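Extracellular ligand-binding receptor (Rhodopseudomonas palustris, PDB 4F06) binds p-hydroxybenzoic acid and probably serves as the periplasmic solute-binding component of an ABC transporter that takes up lignin-derived aromatic compounds. Local coordinates at residues A[94-99]-A[306-311]; A[133-138]-A[164-169]; A[140-145]-A[157-162]; A[265-270]-A[287-292]. All coordinates share one frame; numbering follows the deposited sequence. Where two conformers were deposited one is given.

How the interactions relate
From the N terminus, interaction 1 opens first, at the loop between helix 92-95 and strand 99-101, and closes last, at the start of helix 308-315, 207 residues on; the other three fall within that span. Interaction 2 joins the ends of helices 123-136 and 150-165, and inside its loop interaction 3 packs strand 141-147 against the same helix 150-165. Those two touch: their centres are 9 Å apart, and Ala134 CB lies 3.9 Å from Phe159 CZ. Interaction 4 follows in series, pairing helices 262-273 and 283-301. Its centre lies 33 Å from that of interaction 3, and the two sit on opposite sides of the chain's centre.

Interaction 1 (A[94-99]-A[306-311]); sequences EAKVPM and SDPDKA
Pro308 sets its ring against both Lys96 and Pro98, and the three make up most of this contact between the loop after helix 92-95 and the start of helix 308-315. The ring of Pro308 brings CG to 3.7 Å from Lys96 CB. Elsewhere on the same ring, Pro308 CB lies 3.9 Å from Pro98 CG; the two prolines cross at about a right angle, so they meet through a few carbons and not over a broad face. Lys96 turns its CG anti to the carbonyl carbon (chi1 -60°), which leaves only the base of the chain at the proline while the rest leads away. Its positive phi belongs to the Schellman motif that ends helix 92-95. Ser306 holds OG opposite its backbone N (chi1 180°), where one water bridges it to Lys96 O (2.7 Å from Ser306 OG to the water) and a second water bridges it to Ala95 O. Asp307 is the N-cap of the next helix, its OD1 taking a weak bond from Lys310 N. An alanine here keeps the CB that meets Pro98 but lacks CG and CD, so Lys96 CB would probably lose its packing partner and a gap would open beside it. The chemistry is thus divided: apolar proline packing on one part, and on the other a polar link between Ser306 and the helix end that runs through water.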
loop_
_atom_site.group_PDB
_atom_site.type_symbol
_atom_site.label_atom_id
_atom_site.label_comp_id
_atom_site.label_asym_id
_atom_site.label_seq_id
_atom_site.Cartn_x
_atom_site.Cartn_y
_atom_site.Cartn_z
ATOM N N GLU A 94 2.231 23.374 -10.714
ATOM C CA GLU A 94 1.750 24.343 -11.699
ATOM C C GLU A 94 0.225 24.337 -11.780
ATOM O O GLU A 94 -0.395 25.397 -11.978
ATOM C CB GLU A 94 2.409 24.089 -13.074
ATOM C CG GLU A 94 2.014 25.083 -14.159
ATOM C CD GLU A 94 2.522 26.488 -13.887
ATOM O OE1 GLU A 94 3.397 26.692 -13.004
ATOM O OE2 GLU A 94 2.067 27.401 -14.614
ATOM N N ALA A 95 -0.387 23.149 -11.653
ATOM C CA ALA A 95 -1.863 23.078 -11.693
ATOM C C ALA A 95 -2.529 23.540 -10.409
ATOM O O ALA A 95 -3.725 23.774 -10.379
ATOM C CB ALA A 95 -2.315 21.641 -11.997
ATOM N N LYS A 96 -1.732 23.664 -9.350
ATOM C CA LYS A 96 -2.208 24.022 -7.992
ATOM C C LYS A 96 -3.226 23.017 -7.459
ATOM O O LYS A 96 -4.224 23.386 -6.837
ATOM C CB LYS A 96 -2.728 25.462 -7.913
ATOM C CG LYS A 96 -1.668 26.496 -8.270
ATOM C CD LYS A 96 -2.194 27.921 -8.089
ATOM C CE LYS A 96 -1.115 28.949 -8.420
ATOM N NZ LYS A 96 -0.077 28.983 -7.354
ATOM N N VAL A 97 -2.947 21.729 -7.697
ATOM C CA VAL A 97 -3.818 20.627 -7.297
ATOM C C VAL A 97 -2.991 19.612 -6.471
ATOM O O VAL A 97 -2.089 18.974 -6.982
ATOM C CB VAL A 97 -4.385 19.932 -8.550
ATOM C CG1 VAL A 97 -5.142 18.649 -8.235
ATOM C CG2 VAL A 97 -5.310 20.900 -9.333
ATOM N N PRO A 98 -3.327 19.435 -5.163
ATOM C CA PRO A 98 -2.616 18.400 -4.407
ATOM C C PRO A 98 -3.022 16.995 -4.823
ATOM O O PRO A 98 -4.110 16.803 -5.371
ATOM C CB PRO A 98 -3.041 18.658 -2.950
ATOM C CG PRO A 98 -3.520 20.118 -2.951
ATOM C CD PRO A 98 -4.165 20.305 -4.302
HETATM N N MSE A 99 -2.151 16.031 -4.516
HETATM C CA MSE A 99 -2.412 14.621 -4.776
HETATM C C MSE A 99 -2.241 13.847 -3.491
HETATM O O MSE A 99 -1.181 13.886 -2.829
HETATM C CB MSE A 99 -1.462 14.081 -5.849
HETATM C CG MSE A 99 -1.671 12.569 -6.134
HETATM SE SE MSE A 99 -0.658 11.886 -7.695
HETATM C CE MSE A 99 1.194 11.991 -7.114
ATOM N N SER A 306 -9.457 26.710 -3.914
ATOM C CA SER A 306 -8.216 26.090 -4.261
ATOM C C SER A 306 -7.073 26.918 -3.665
ATOM O O SER A 306 -6.945 28.099 -3.973
ATOM C CB SER A 306 -8.149 25.955 -5.775
ATOM O OG SER A 306 -6.931 25.354 -6.103
ATOM N N ASP A 307 -6.263 26.313 -2.795
ATOM C CA ASP A 307 -5.137 27.004 -2.157
ATOM C C ASP A 307 -4.210 25.887 -1.643
ATOM O O ASP A 307 -4.247 25.522 -0.448
ATOM C CB ASP A 307 -5.635 27.923 -1.035
ATOM C CG ASP A 307 -4.513 28.701 -0.363
ATOM O OD1 ASP A 307 -3.302 28.436 -0.610
ATOM O OD2 ASP A 307 -4.842 29.569 0.488
ATOM N N PRO A 308 -3.436 25.279 -2.554
ATOM C CA PRO A 308 -2.667 24.087 -2.168
ATOM C C PRO A 308 -1.641 24.336 -1.082
ATOM O O PRO A 308 -1.404 23.455 -0.271
ATOM C CB PRO A 308 -1.988 23.667 -3.486
ATOM C CG PRO A 308 -1.958 24.946 -4.312
ATOM C CD PRO A 308 -3.275 25.614 -3.993
ATOM N N ASP A 309 -1.048 25.535 -1.001
ATOM C CA ASP A 309 -0.088 25.763 0.092
ATOM C C ASP A 309 -0.800 25.650 1.453
ATOM O O ASP A 309 -0.277 25.030 2.380
ATOM C CB ASP A 309 0.543 27.180 -0.016
ATOM C CG ASP A 309 1.571 27.307 -1.127
ATOM O OD1 ASP A 309 1.993 26.316 -1.734
ATOM O OD2 ASP A 309 2.003 28.462 -1.385
ATOM N N LYS A 310 -1.983 26.254 1.575
ATOM C CA LYS A 310 -2.729 26.233 2.841
ATOM C C LYS A 310 -3.251 24.808 3.091
ATOM O O LYS A 310 -3.218 24.310 4.220
ATOM C CB LYS A 310 -3.886 27.230 2.767
ATOM C CG LYS A 310 -4.632 27.364 4.085
ATOM C CD LYS A 310 -5.622 28.525 4.109
ATOM C CE LYS A 310 -4.993 29.871 3.854
ATOM N NZ LYS A 310 -6.086 30.871 3.951
ATOM N N ALA A 311 -3.698 24.115 2.034
ATOM C CA ALA A 311 -4.234 22.759 2.186
ATOM C C ALA A 311 -3.146 21.815 2.715
ATOM O O ALA A 311 -3.366 21.063 3.684
ATOM C CB ALA A 311 -4.742 22.245 0.832
HETATM O O HOH W 1 -6.200 24.782 -8.815
HETATM O O HOH W 2 -6.436 22.828 -5.230
#

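Interaction 2 (A[133-138]-A[164-169]); sequences VAKQKG and EAEGGK
Lys135 and Glu166 lie across each other obliquely, and the pairing is of chain against chain rather than charge against charge. The aliphatic part of Lys135 does the touching: CG comes within 3.4 Å of Glu166 OE1 and 3.9 Å of Glu166 CB, while CD runs past the same CB. With its CG anti to the backbone N (chi1 177°) and a bend at chi2 (72°), the lysine chain travels on past the glutamate toward the peptide behind it. There NZ gives a weak hydrogen bond to Glu166 O at 3.3 Å. The carboxylate is turned elsewhere: Glu166 also bends at chi2, and in the conformer described its OE1 sits beside Lys135 CB and CG, 6.1 Å from Lys135 NZ, too far for a salt bridge. The ammonium therefore meets a backbone carbonyl just past the end of helix 150-165, and any attraction to the carboxylate is probably a longer-range one. Nearby, Ala134 packs on Phe163 of helix 150-165. Both helices end alike: Gly138 and Gly167 have positive phi, with Gly138 N bonded to Lys135 O at 3.0 Å and Gly167 N to Glu164 O at 3.0 Å. Two Schellman motifs thus terminate neighbouring helices at the protein surface, each just before a strand of the parallel part of the larger sheet, as in the alternating helices and strands of a periplasmic binding protein.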
loop_
_atom_site.group_PDB
_atom_site.type_symbol
_atom_site.label_atom_id
_atom_site.label_comp_id
_atom_site.label_asym_id
_atom_site.label_seq_id
_atom_site.Cartn_x
_atom_site.Cartn_y
_atom_site.Cartn_z
ATOM N N VAL A 133 12.533 -8.953 11.897
ATOM C CA VAL A 133 11.861 -10.198 12.257
ATOM C C VAL A 133 12.614 -11.409 11.680
ATOM O O VAL A 133 12.746 -12.443 12.322
ATOM C CB VAL A 133 10.386 -10.230 11.806
ATOM C CG1 VAL A 133 9.770 -11.609 12.084
ATOM C CG2 VAL A 133 9.595 -9.171 12.540
ATOM N N ALA A 134 13.150 -11.253 10.467
ATOM C CA ALA A 134 13.886 -12.363 9.857
ATOM C C ALA A 134 15.044 -12.801 10.780
ATOM O O ALA A 134 15.243 -14.008 11.033
ATOM C CB ALA A 134 14.380 -11.981 8.467
ATOM N N LYS A 135 15.754 -11.812 11.327
ATOM C CA LYS A 135 16.841 -12.120 12.229
ATOM C C LYS A 135 16.284 -12.758 13.522
ATOM O O LYS A 135 16.832 -13.735 14.007
ATOM C CB LYS A 135 17.599 -10.824 12.548
ATOM C CG LYS A 135 18.723 -10.997 13.542
ATOM C CD LYS A 135 19.829 -11.739 12.860
ATOM C CE LYS A 135 20.873 -12.190 13.861
ATOM N NZ LYS A 135 21.969 -12.870 13.137
ATOM N N GLN A 136 15.206 -12.188 14.067
ATOM C CA GLN A 136 14.628 -12.694 15.339
ATOM C C GLN A 136 14.169 -14.141 15.156
ATOM O O GLN A 136 14.255 -14.912 16.123
ATOM C CB GLN A 136 13.449 -11.818 15.800
ATOM C CG GLN A 136 13.809 -10.409 16.309
ATOM C CD GLN A 136 14.550 -10.452 17.634
ATOM O OE1 GLN A 136 14.949 -11.493 18.082
ATOM N NE2 GLN A 136 14.717 -9.337 18.253
ATOM N N LYS A 137 13.720 -14.501 13.941
ATOM C CA LYS A 137 13.226 -15.851 13.655
ATOM C C LYS A 137 14.350 -16.837 13.320
ATOM O O LYS A 137 14.086 -17.991 12.999
ATOM C CB LYS A 137 12.164 -15.871 12.519
ATOM C CG LYS A 137 10.878 -15.082 12.781
ATOM C CD LYS A 137 10.027 -15.663 13.884
ATOM C CE LYS A 137 8.828 -16.391 13.307
ATOM N NZ LYS A 137 8.215 -17.285 14.330
ATOM N N GLY A 138 15.597 -16.378 13.347
ATOM C CA GLY A 138 16.734 -17.272 13.176
ATOM C C GLY A 138 17.223 -17.414 11.749
ATOM O O GLY A 138 18.058 -18.262 11.494
ATOM N N GLU A 164 21.697 -7.209 6.760
ATOM C CA GLU A 164 23.158 -7.325 6.850
ATOM C C GLU A 164 23.674 -6.562 8.073
ATOM O O GLU A 164 24.628 -7.027 8.708
ATOM C CB GLU A 164 23.837 -6.863 5.536
ATOM C CG GLU A 164 23.471 -7.810 4.378
ATOM C CD GLU A 164 23.871 -7.303 3.022
ATOM O OE1 GLU A 164 24.726 -6.405 2.941
ATOM O OE2 GLU A 164 23.302 -7.787 1.998
ATOM N N ALA A 165 23.042 -5.461 8.489
ATOM C CA ALA A 165 23.523 -4.768 9.674
ATOM C C ALA A 165 23.289 -5.627 10.944
ATOM O O ALA A 165 23.969 -5.431 11.942
ATOM C CB ALA A 165 22.819 -3.435 9.799
ATOM N N GLU A 166 22.294 -6.520 10.871
ATOM C CA GLU A 166 21.963 -7.488 11.926
ATOM C C GLU A 166 22.887 -8.741 11.879
ATOM O O GLU A 166 22.747 -9.652 12.701
ATOM C CB GLU A 166 20.494 -7.945 11.773
ATOM C CG GLU A 166 19.408 -6.895 12.003
ATOM C CD GLU A 166 19.016 -6.697 13.466
ATOM O OE1 GLU A 166 19.066 -7.653 14.270
ATOM O OE2 GLU A 166 18.647 -5.563 13.813
ATOM N N GLY A 167 23.813 -8.807 10.917
ATOM C CA GLY A 167 24.704 -9.986 10.776
ATOM C C GLY A 167 24.200 -11.058 9.832
ATOM O O GLY A 167 24.827 -12.101 9.704
ATOM N N GLY A 168 23.040 -10.834 9.203
ATOM C CA GLY A 168 22.523 -11.756 8.209
ATOM C C GLY A 168 23.260 -11.723 6.889
ATOM O O GLY A 168 23.903 -10.732 6.554
ATOM N N LYS A 169 23.103 -12.772 6.099
ATOM C CA LYS A 169 23.693 -12.849 4.767
ATOM C C LYS A 169 22.573 -12.918 3.742
ATOM O O LYS A 169 21.598 -13.648 3.906
ATOM C CB LYS A 169 24.535 -14.129 4.684
ATOM C CG LYS A 169 25.749 -14.169 5.619
ATOM C CD LYS A 169 26.475 -15.506 5.519
ATOM C CE LYS A 169 27.729 -15.563 6.383
ATOM N NZ LYS A 169 28.596 -16.720 5.997
#

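Interaction 3 (A[140-145]-A[157-162]); sequences TKVAIA and TAFKKT
Phe159, which packs on Val142 and Ile144, is the main helix residue of this contact, in which helix 150-165 runs nearly antiparallel to strand 141-147. The short segments make an angle of 164°, with axes 10.1 Å apart at closest approach. Along the helix from Thr157, Ala158 packs on Phe124 and Thr127 of helix 123-136, and Phe159 is the first to reach across. A chi1 of -166°, trans about the first side-chain bond, carries its ring out toward the strand. Val142 comes from the opposite direction and puts CG1 3.6 Å from Phe159 CE1. Ile144 comes in at a slant nearer the CB end of the ring, with CD1 3.9 Å from Phe159 CD1. Lys160 follows: its chain is extended beyond CG, and only that carbon touches, lying against the isoleucine methyl 3.7 Å from Ile144 CD1. The ammonium goes on to a salt bridge with Glu156, which pairs the charge along the helix. At the end of the segment, Thr162 touches Val128 and Ala131 of helix 123-136, and its OG1 donates to Ala158 O at 2.8 Å. Thr162 N bonds to the same oxygen, so two donors grip this carbonyl from opposite faces of its plane. Phe199 stacks on Phe159 from the neighbouring strand, extending the apolar layer. Carbon contacts therefore carry the join between strand and helix of this beta-alpha-beta unit, while the side chains of Lys160, Thr157 and Thr162 find polar partners within the helix.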
loop_
_atom_site.group_PDB
_atom_site.type_symbol
_atom_site.label_atom_id
_atom_site.label_comp_id
_atom_site.label_asym_id
_atom_site.label_seq_id
_atom_site.Cartn_x
_atom_site.Cartn_y
_atom_site.Cartn_z
ATOM N N THR A 140 19.464 -17.039 8.562
ATOM C CA THR A 140 20.861 -16.666 8.403
ATOM C C THR A 140 21.251 -16.382 6.973
ATOM O O THR A 140 22.084 -15.486 6.759
ATOM C CB THR A 140 21.798 -17.739 8.941
ATOM O OG1 THR A 140 21.457 -18.969 8.321
ATOM C CG2 THR A 140 21.596 -17.899 10.420
ATOM N N LYS A 141 20.672 -17.121 6.011
ATOM C CA LYS A 141 20.932 -16.872 4.595
ATOM C C LYS A 141 19.598 -16.640 3.871
ATOM O O LYS A 141 18.741 -17.525 3.833
ATOM C CB LYS A 141 21.658 -18.068 3.988
ATOM C CG LYS A 141 23.056 -18.270 4.579
ATOM C CD LYS A 141 23.781 -19.398 3.831
ATOM C CE LYS A 141 25.060 -19.836 4.531
ATOM N NZ LYS A 141 25.937 -18.730 4.984
ATOM N N VAL A 142 19.422 -15.441 3.319
ATOM C CA VAL A 142 18.160 -15.061 2.694
ATOM C C VAL A 142 18.323 -14.898 1.190
ATOM O O VAL A 142 19.342 -14.353 0.725
ATOM C CB VAL A 142 17.628 -13.753 3.326
ATOM C CG1 VAL A 142 16.490 -13.145 2.496
ATOM C CG2 VAL A 142 17.120 -14.029 4.746
ATOM N N ALA A 143 17.335 -15.397 0.432
ATOM C CA ALA A 143 17.205 -15.086 -0.990
ATOM C C ALA A 143 16.126 -14.015 -1.126
ATOM O O ALA A 143 14.979 -14.200 -0.658
ATOM C CB ALA A 143 16.762 -16.332 -1.770
ATOM N N ILE A 144 16.507 -12.890 -1.733
ATOM C CA ILE A 144 15.550 -11.824 -2.034
ATOM C C ILE A 144 15.005 -11.990 -3.443
ATOM O O ILE A 144 15.796 -12.168 -4.363
ATOM C CB ILE A 144 16.204 -10.426 -1.883
ATOM C CG1 ILE A 144 16.705 -10.186 -0.432
ATOM C CG2 ILE A 144 15.265 -9.320 -2.376
ATOM C CD1 ILE A 144 17.520 -8.908 -0.272
ATOM N N ALA A 145 13.692 -11.870 -3.602
ATOM C CA ALA A 145 13.098 -11.906 -4.935
ATOM C C ALA A 145 12.102 -10.748 -4.977
ATOM O O ALA A 145 11.126 -10.738 -4.201
ATOM C CB ALA A 145 12.362 -13.224 -5.199
ATOM N N THR A 157 16.767 -3.006 -1.363
ATOM C CA THR A 157 17.793 -2.161 -0.712
ATOM C C THR A 157 17.539 -2.126 0.795
ATOM O O THR A 157 18.458 -2.333 1.602
ATOM C CB THR A 157 17.729 -0.754 -1.309
ATOM O OG1 THR A 157 17.997 -0.858 -2.712
ATOM C CG2 THR A 157 18.758 0.121 -0.626
ATOM N N ALA A 158 16.269 -1.929 1.184
ATOM C CA ALA A 158 15.936 -1.853 2.605
ATOM C C ALA A 158 16.243 -3.163 3.317
ATOM O O ALA A 158 16.791 -3.191 4.444
ATOM C CB ALA A 158 14.454 -1.526 2.763
ATOM N N PHE A 159 15.872 -4.294 2.693
ATOM C CA PHE A 159 16.106 -5.578 3.349
ATOM C C PHE A 159 17.609 -5.872 3.447
ATOM O O PHE A 159 18.089 -6.282 4.519
ATOM C CB PHE A 159 15.390 -6.737 2.616
ATOM C CG PHE A 159 15.349 -7.972 3.445
ATOM C CD1 PHE A 159 16.421 -8.862 3.478
ATOM C CD2 PHE A 159 14.250 -8.226 4.253
ATOM C CE1 PHE A 159 16.395 -9.995 4.295
ATOM C CE2 PHE A 159 14.190 -9.370 5.045
ATOM C CZ PHE A 159 15.278 -10.243 5.086
ATOM N N LYS A 160 18.353 -5.701 2.345
ATOM C CA LYS A 160 19.813 -5.955 2.394
ATOM C C LYS A 160 20.438 -5.119 3.490
ATOM O O LYS A 160 21.204 -5.674 4.305
ATOM C CB LYS A 160 20.472 -5.544 1.079
ATOM C CG LYS A 160 20.341 -6.537 -0.019
ATOM C CD LYS A 160 21.024 -5.989 -1.276
ATOM C CE LYS A 160 21.039 -7.022 -2.398
ATOM N NZ LYS A 160 21.837 -6.490 -3.547
ATOM N N LYS A 161 20.169 -3.809 3.523
ATOM C CA LYS A 161 20.873 -2.947 4.470
ATOM C C LYS A 161 20.549 -3.344 5.908
ATOM O O LYS A 161 21.440 -3.403 6.779
ATOM C CB LYS A 161 20.512 -1.477 4.211
ATOM C CG LYS A 161 21.183 -0.895 2.975
ATOM C CD LYS A 161 20.955 0.587 2.786
ATOM C CE LYS A 161 21.673 1.064 1.532
ATOM N NZ LYS A 161 21.523 2.542 1.441
ATOM N N THR A 162 19.273 -3.629 6.168
ATOM C CA THR A 162 18.853 -3.875 7.571
ATOM C C THR A 162 19.296 -5.264 8.021
ATOM O O THR A 162 19.859 -5.425 9.099
ATOM C CB THR A 162 17.321 -3.731 7.692
ATOM O OG1 THR A 162 16.912 -2.465 7.159
ATOM C CG2 THR A 162 16.834 -3.883 9.115
#

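Interaction 4 (A[265-270]-A[287-292]); sequences KAFLAL and AAYDGA. With SO4 (sulfate ion), chain D.
Tyr289 takes Phe267 on one face of its ring and a sulfate at its edge. This pair belongs to helices 262-273 and 283-301 of the periplasmic binding protein fold. The rings form an edge-to-face (T-shaped) pair, the edge of Phe267 directed at the face of Tyr289, with centroids 5.0 Å apart and planes at 64°. Phe267 CD1 stands above the tyrosine plane, displaced toward the rim, and its neighbour CE1 approaches Tyr289 CG to 3.6 Å. Both first torsions are close to a half-turn (chi1 174° for Phe267, -174° for Tyr289), and the two side chains slide past each other in opposite directions, which brings the Phe267 edge over the CB end of the tyrosine. Leu270, one turn along helix 262-273, crosses Tyr289 at about a right angle; its CD1 lies 3.7 Å from Tyr289 OH, near the hydroxyl end of the ring.

Trp32, a residue of a p-hydroxybenzoic acid pocket, meets the tyrosine in a further edge-to-face pair, and the side chain of Tyr289 is about 9 Å from a bound p-hydroxybenzoic acid. A leucine here has neither aromatic ring nor hydroxyl, so the Phe267 edge would probably lose its facing ring and be freer to turn, and the sulfate would probably be held less firmly. That ion, probably from the crystallisation liquor, is also bonded to His36 NE2. Its O1 is at the ring edge, near the plane, and the hydroxyl donates from Tyr289 OH to sulfate O1 at 2.7 Å.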
loop_
_atom_site.group_PDB
_atom_site.type_symbol
_atom_site.label_atom_id
_atom_site.label_comp_id
_atom_site.label_asym_id
_atom_site.label_seq_id
_atom_site.Cartn_x
_atom_site.Cartn_y
_atom_site.Cartn_z
ATOM N N LYS A 265 -13.280 -2.132 13.621
ATOM C CA LYS A 265 -14.611 -2.761 13.594
ATOM C C LYS A 265 -15.631 -1.796 13.000
ATOM O O LYS A 265 -16.495 -2.199 12.189
ATOM C CB LYS A 265 -14.983 -3.172 15.010
ATOM C CG LYS A 265 -14.128 -4.318 15.535
ATOM C CD LYS A 265 -14.449 -4.580 17.012
ATOM C CE LYS A 265 -13.958 -5.922 17.533
ATOM N NZ LYS A 265 -12.517 -5.873 17.417
ATOM N N ALA A 266 -15.541 -0.512 13.350
ATOM C CA ALA A 266 -16.460 0.464 12.813
ATOM C C ALA A 266 -16.246 0.641 11.297
ATOM O O ALA A 266 -17.199 0.738 10.542
ATOM C CB ALA A 266 -16.261 1.791 13.547
ATOM N N PHE A 267 -14.993 0.665 10.864
ATOM C CA PHE A 267 -14.663 0.803 9.439
ATOM C C PHE A 267 -15.215 -0.372 8.657
ATOM O O PHE A 267 -15.789 -0.156 7.586
ATOM C CB PHE A 267 -13.128 0.822 9.335
ATOM C CG PHE A 267 -12.559 0.806 7.922
ATOM C CD1 PHE A 267 -12.914 1.795 6.975
ATOM C CD2 PHE A 267 -11.629 -0.173 7.562
ATOM C CE1 PHE A 267 -12.366 1.794 5.705
ATOM C CE2 PHE A 267 -11.063 -0.157 6.300
ATOM C CZ PHE A 267 -11.444 0.794 5.362
ATOM N N LEU A 268 -15.074 -1.611 9.155
ATOM C CA LEU A 268 -15.617 -2.756 8.426
ATOM C C LEU A 268 -17.138 -2.649 8.326
ATOM O O LEU A 268 -17.727 -2.963 7.276
ATOM C CB LEU A 268 -15.190 -4.038 9.138
ATOM C CG LEU A 268 -13.669 -4.319 9.101
ATOM C CD1 LEU A 268 -13.356 -5.614 9.825
ATOM C CD2 LEU A 268 -13.057 -4.327 7.693
ATOM N N ALA A 269 -17.802 -2.208 9.394
ATOM C CA ALA A 269 -19.253 -2.011 9.328
ATOM C C ALA A 269 -19.619 -0.964 8.275
ATOM O O ALA A 269 -20.607 -1.116 7.541
ATOM C CB ALA A 269 -19.771 -1.619 10.710
ATOM N N LEU A 270 -18.839 0.119 8.208
ATOM C CA LEU A 270 -19.101 1.185 7.228
ATOM C C LEU A 270 -18.851 0.673 5.818
ATOM O O LEU A 270 -19.576 1.047 4.895
ATOM C CB LEU A 270 -18.236 2.409 7.519
ATOM C CG LEU A 270 -18.648 3.176 8.784
ATOM C CD1 LEU A 270 -17.529 4.131 9.236
ATOM C CD2 LEU A 270 -19.962 3.941 8.550
ATOM N N ALA A 287 -6.385 3.130 2.974
ATOM C CA ALA A 287 -5.633 4.313 2.481
ATOM C C ALA A 287 -6.625 5.312 1.884
ATOM O O ALA A 287 -6.409 6.518 1.998
ATOM C CB ALA A 287 -4.610 3.888 1.453
ATOM N N ALA A 288 -7.675 4.812 1.237
ATOM C CA ALA A 288 -8.693 5.710 0.659
ATOM C C ALA A 288 -9.556 6.378 1.728
ATOM O O ALA A 288 -9.876 7.564 1.599
ATOM C CB ALA A 288 -9.542 4.950 -0.373
ATOM N N TYR A 289 -9.919 5.618 2.759
ATOM C CA TYR A 289 -10.710 6.172 3.858
ATOM C C TYR A 289 -9.921 7.311 4.534
ATOM O O TYR A 289 -10.459 8.411 4.753
ATOM C CB TYR A 289 -10.991 5.030 4.841
ATOM C CG TYR A 289 -11.926 5.370 5.993
ATOM C CD1 TYR A 289 -13.330 5.288 5.845
ATOM C CD2 TYR A 289 -11.421 5.790 7.219
ATOM C CE1 TYR A 289 -14.187 5.577 6.892
ATOM C CE2 TYR A 289 -12.282 6.081 8.276
ATOM C CZ TYR A 289 -13.660 6.002 8.109
ATOM O OH TYR A 289 -14.539 6.335 9.126
ATOM N N ASP A 290 -8.652 7.058 4.880
ATOM C CA ASP A 290 -7.800 8.075 5.486
ATOM C C ASP A 290 -7.485 9.214 4.497
ATOM O O ASP A 290 -7.323 10.379 4.913
ATOM C CB ASP A 290 -6.542 7.452 6.068
ATOM C CG ASP A 290 -6.854 6.654 7.330
ATOM O OD1 ASP A 290 -7.619 7.150 8.192
ATOM O OD2 ASP A 290 -6.322 5.545 7.460
ATOM N N GLY A 291 -7.356 8.900 3.194
ATOM C CA GLY A 291 -7.111 9.949 2.222
ATOM C C GLY A 291 -8.327 10.869 2.113
ATOM O O GLY A 291 -8.161 12.109 1.995
ATOM N N ALA A 292 -9.538 10.308 2.197
ATOM C CA ALA A 292 -10.735 11.154 2.184
ATOM C C ALA A 292 -10.766 12.067 3.430
ATOM O O ALA A 292 -11.132 13.247 3.304
ATOM C CB ALA A 292 -11.991 10.301 2.112
HETATM S S SO4 D . -13.790 8.281 12.320
HETATM O O1 SO4 D . -13.803 8.200 10.862
HETATM O O2 SO4 D . -14.841 9.215 12.724
HETATM O O3 SO4 D . -14.017 6.952 12.895
HETATM O O4 SO4 D . -12.561 8.926 12.844
#